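PDB 3QWT: putative GH105 family protein, which is of unknown function but, as a possible GH105 glycoside hydrolase with an alpha/alpha toroid fold, may, as in related enzymes, hydrolyse unsaturated uronyl residues from oligosaccharides. Local coordinates for residues A[94-99]-A[116-121]. Residues are numbered along the deposited sequence; the frame is centred on the assembly and turned at random.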
ATOM      1  N   ASP A  94       2.908 -19.604 -38.261  1.00 40.41           N
ATOM      2  CA  ASP A  94       2.835 -19.549 -39.715  1.00 42.22           C
ATOM      3  C   ASP A  94       1.547 -18.877 -40.195  1.00 40.93           C
ATOM      4  O   ASP A  94       1.586 -18.036 -41.081  1.00 41.57           O
ATOM      5  CB  ASP A  94       2.967 -20.944 -40.338  1.00 45.64           C
ATOM      6  CG  ASP A  94       4.382 -21.489 -40.263  1.00 46.75           C
ATOM      7  OD1 ASP A  94       5.316 -20.709 -39.977  1.00 43.24           O
ATOM      8  OD2 ASP A  94       4.550 -22.705 -40.496  1.00 52.48           O
ATOM      9  N   TRP A  95       0.405 -19.253 -39.626  1.00 34.24           N
ATOM     10  CA  TRP A  95      -0.836 -18.621 -40.041  1.00 36.19           C
ATOM     11  C   TRP A  95      -0.729 -17.110 -39.889  1.00 37.16           C
ATOM     12  O   TRP A  95      -1.113 -16.353 -40.785  1.00 35.61           O
ATOM     13  CB  TRP A  95      -2.018 -19.124 -39.222  1.00 30.82           C
ATOM     14  CG  TRP A  95      -3.342 -18.652 -39.751  1.00 34.55           C
ATOM     15  CD1 TRP A  95      -4.146 -19.309 -40.650  1.00 36.99           C
ATOM     16  CD2 TRP A  95      -4.026 -17.434 -39.421  1.00 33.03           C
ATOM     17  NE1 TRP A  95      -5.276 -18.580 -40.888  1.00 32.41           N
ATOM     18  CE2 TRP A  95      -5.236 -17.425 -40.153  1.00 30.79           C
ATOM     19  CE3 TRP A  95      -3.739 -16.352 -38.573  1.00 28.39           C
ATOM     20  CZ2 TRP A  95      -6.164 -16.378 -40.067  1.00 28.76           C
ATOM     21  CZ3 TRP A  95      -4.663 -15.310 -38.485  1.00 27.83           C
ATOM     22  CH2 TRP A  95      -5.864 -15.335 -39.227  1.00 24.89           C
ATOM     23  N   PHE A  96      -0.226 -16.669 -38.745  1.00 32.98           N
ATOM     24  CA  PHE A  96      -0.081 -15.239 -38.509  1.00 33.36           C
ATOM     25  C   PHE A  96       0.888 -14.584 -39.482  1.00 30.33           C
ATOM     26  O   PHE A  96       0.608 -13.514 -40.005  1.00 32.12           O
ATOM     27  CB  PHE A  96       0.327 -14.944 -37.065  1.00 27.50           C
ATOM     28  CG  PHE A  96      -0.815 -15.017 -36.099  1.00 26.72           C
ATOM     29  CD1 PHE A  96      -1.924 -14.210 -36.267  1.00 21.72           C
ATOM     30  CD2 PHE A  96      -0.786 -15.898 -35.030  1.00 28.41           C
ATOM     31  CE1 PHE A  96      -2.993 -14.277 -35.395  1.00 24.91           C
ATOM     32  CE2 PHE A  96      -1.847 -15.966 -34.148  1.00 28.07           C
ATOM     33  CZ  PHE A  96      -2.950 -15.156 -34.334  1.00 32.55           C
ATOM     34  N   ALA A  97       2.025 -15.222 -39.726  1.00 30.51           N
ATOM     35  CA  ALA A  97       3.020 -14.646 -40.621  1.00 31.37           C
ATOM     36  C   ALA A  97       2.444 -14.534 -42.042  1.00 39.70           C
ATOM     37  O   ALA A  97       2.541 -13.492 -42.705  1.00 40.55           O
ATOM     38  CB  ALA A  97       4.284 -15.478 -40.606  1.00 30.26           C
ATOM     39  N   ASP A  98       1.812 -15.605 -42.491  1.00 36.27           N
ATOM     40  CA  ASP A  98       1.204 -15.619 -43.811  1.00 34.73           C
ATOM     41  C   ASP A  98       0.148 -14.527 -43.949  1.00 32.50           C
ATOM     42  O   ASP A  98       0.133 -13.795 -44.936  1.00 32.16           O
ATOM     43  CB  ASP A  98       0.581 -16.992 -44.104  1.00 42.82           C
ATOM     44  CG  ASP A  98       1.627 -18.089 -44.268  1.00 44.58           C
ATOM     45  OD1 ASP A  98       2.830 -17.764 -44.406  1.00 46.05           O
ATOM     46  OD2 ASP A  98       1.239 -19.276 -44.272  1.00 42.56           O
ATOM     47  N   ARG A  99      -0.740 -14.414 -42.969  1.00 30.58           N
ATOM     48  CA  ARG A  99      -1.825 -13.447 -43.071  1.00 34.61           C
ATOM     49  C   ARG A  99      -1.269 -12.028 -43.017  1.00 36.61           C
ATOM     50  O   ARG A  99      -1.777 -11.108 -43.659  1.00 37.46           O
ATOM     51  CB  ARG A  99      -2.831 -13.643 -41.938  1.00 37.21           C
ATOM     52  CG  ARG A  99      -3.515 -15.001 -41.887  1.00 37.41           C
ATOM     53  CD  ARG A  99      -4.499 -15.201 -43.027  1.00 33.50           C
ATOM     54  NE  ARG A  99      -3.847 -15.497 -44.295  1.00 35.48           N
ATOM     55  CZ  ARG A  99      -3.377 -16.695 -44.643  1.00 39.17           C
ATOM     56  NH1 ARG A  99      -2.804 -16.871 -45.826  1.00 35.97           N
ATOM     57  NH2 ARG A  99      -3.468 -17.714 -43.805  1.00 40.13           N
ATOM     58  N   LEU A 116      -7.111 -13.062 -29.945  1.00 32.85           N
ATOM     59  CA  LEU A 116      -7.050 -13.853 -28.735  1.00 30.82           C
ATOM     60  C   LEU A 116      -5.777 -14.715 -28.716  1.00 30.99           C
ATOM     61  O   LEU A 116      -5.016 -14.694 -27.752  1.00 29.88           O
ATOM     62  CB  LEU A 116      -8.307 -14.727 -28.610  1.00 27.31           C
ATOM     63  CG  LEU A 116      -8.318 -15.732 -27.454  1.00 30.89           C
ATOM     64  CD1 LEU A 116      -7.973 -15.074 -26.135  1.00 28.54           C
ATOM     65  CD2 LEU A 116      -9.686 -16.416 -27.352  1.00 34.15           C
ATOM     66  N   THR A 117      -5.538 -15.464 -29.788  1.00 25.73           N
ATOM     67  CA  THR A 117      -4.376 -16.354 -29.821  1.00 25.21           C
ATOM     68  C   THR A 117      -3.070 -15.577 -29.957  1.00 33.26           C
ATOM     69  O   THR A 117      -2.049 -15.927 -29.351  1.00 32.07           O
ATOM     70  CB  THR A 117      -4.516 -17.394 -30.929  1.00 27.03           C
ATOM     71  OG1 THR A 117      -5.694 -18.172 -30.686  1.00 33.58           O
ATOM     72  CG2 THR A 117      -3.306 -18.317 -30.980  1.00 29.65           C
ATOM     73  N   LEU A 118      -3.110 -14.508 -30.742  1.00 26.87           N
ATOM     74  CA  LEU A 118      -1.943 -13.666 -30.903  1.00 34.20           C
ATOM     75  C   LEU A 118      -1.538 -13.077 -29.551  1.00 36.27           C
ATOM     76  O   LEU A 118      -0.340 -12.959 -29.235  1.00 29.43           O
ATOM     77  CB  LEU A 118      -2.225 -12.542 -31.896  1.00 22.88           C
ATOM     78  CG  LEU A 118      -0.952 -11.803 -32.304  1.00 24.83           C
ATOM     79  CD1 LEU A 118       0.046 -12.715 -33.058  1.00 26.97           C
ATOM     80  CD2 LEU A 118      -1.291 -10.546 -33.101  1.00 18.35           C
ATOM     81  N   ALA A 119      -2.542 -12.719 -28.757  1.00 27.11           N
ATOM     82  CA  ALA A 119      -2.266 -12.157 -27.443  1.00 31.76           C
ATOM     83  C   ALA A 119      -1.434 -13.140 -26.641  1.00 30.62           C
ATOM     84  O   ALA A 119      -0.442 -12.760 -26.033  1.00 31.23           O
ATOM     85  CB  ALA A 119      -3.567 -11.786 -26.692  1.00 25.62           C
ATOM     86  N   TYR A 120      -1.828 -14.407 -26.661  1.00 30.29           N
ATOM     87  CA  TYR A 120      -1.090 -15.423 -25.931  1.00 29.00           C
ATOM     88  C   TYR A 120       0.315 -15.609 -26.502  1.00 32.56           C
ATOM     89  O   TYR A 120       1.267 -15.840 -25.769  1.00 34.13           O
ATOM     90  CB  TYR A 120      -1.825 -16.755 -25.960  1.00 24.76           C
ATOM     91  CG  TYR A 120      -2.868 -16.920 -24.884  1.00 31.93           C
ATOM     92  CD1 TYR A 120      -4.233 -16.782 -25.176  1.00 29.35           C
ATOM     93  CD2 TYR A 120      -2.500 -17.209 -23.572  1.00 30.85           C
ATOM     94  CE1 TYR A 120      -5.197 -16.945 -24.189  1.00 29.61           C
ATOM     95  CE2 TYR A 120      -3.458 -17.369 -22.581  1.00 32.02           C
ATOM     96  CZ  TYR A 120      -4.807 -17.238 -22.897  1.00 32.54           C
ATOM     97  OH  TYR A 120      -5.762 -17.395 -21.920  1.00 34.89           O
ATOM     98  N   ARG A 121       0.445 -15.518 -27.816  1.00 30.47           N
ATOM     99  CA  ARG A 121       1.756 -15.701 -28.417  1.00 28.91           C
ATOM    100  C   ARG A 121       2.655 -14.515 -28.072  1.00 27.58           C
ATOM    101  O   ARG A 121       3.840 -14.684 -27.804  1.00 30.88           O
ATOM    102  CB  ARG A 121       1.668 -15.949 -29.933  1.00 25.89           C
ATOM    103  CG  ARG A 121       1.031 -17.303 -30.315  1.00 26.03           C
ATOM    104  CD  ARG A 121       1.872 -18.496 -29.849  1.00 38.82           C
ATOM    105  NE  ARG A 121       3.166 -18.580 -30.530  1.00 41.45           N
ATOM    106  CZ  ARG A 121       4.328 -18.814 -29.925  1.00 40.36           C
ATOM    107  NH1 ARG A 121       4.368 -18.986 -28.613  1.00 34.19           N
ATOM    108  NH2 ARG A 121       5.457 -18.861 -30.631  1.00 38.48           N
TER
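Phe96 sets CG anti to its own carbonyl carbon (chi1 -79°), which carries the ring out from helix 86-102 toward helix 114-125; Leu118 sets CG anti to the backbone N (chi1 -169°), and this torsion and the next together put its CD1 over the middle of that ring. This methyl lies 3.7 Å from the Phe96 ring centroid and only 7° off the ring normal, a CH-pi contact made squarely over the face. The far end of the ring reaches the stem of the same leucine, with Phe96 CZ 3.6 Å from Leu118 CB and 3.7 Å from Leu118 N, so the phenyl group meets both branch and backbone of one residue. Thr117 CG2 lies at the ring edge, near its plane, 4.2 Å from Phe96 CE2, a looser touch. The two helices belong to the alpha/alpha toroid and follow one another along the chain; between residues 94-99 and 116-121 the nearest CA atoms, those of Phe96 and Leu118, are 8.0 Å apart. All three touching residues are buried, and the side-chain contacts between them are carbon to carbon. Leu118 also packs on Phe100 and Tyr130, while Thr117 reaches Ile92 and, on helix 67-83, Leu73. Beside these apolar contacts, Arg121 NE ties the same two helices by a salt bridge to Asp93 OD1; its NH1 forms another, within helix 114-125, to Glu124 OE1.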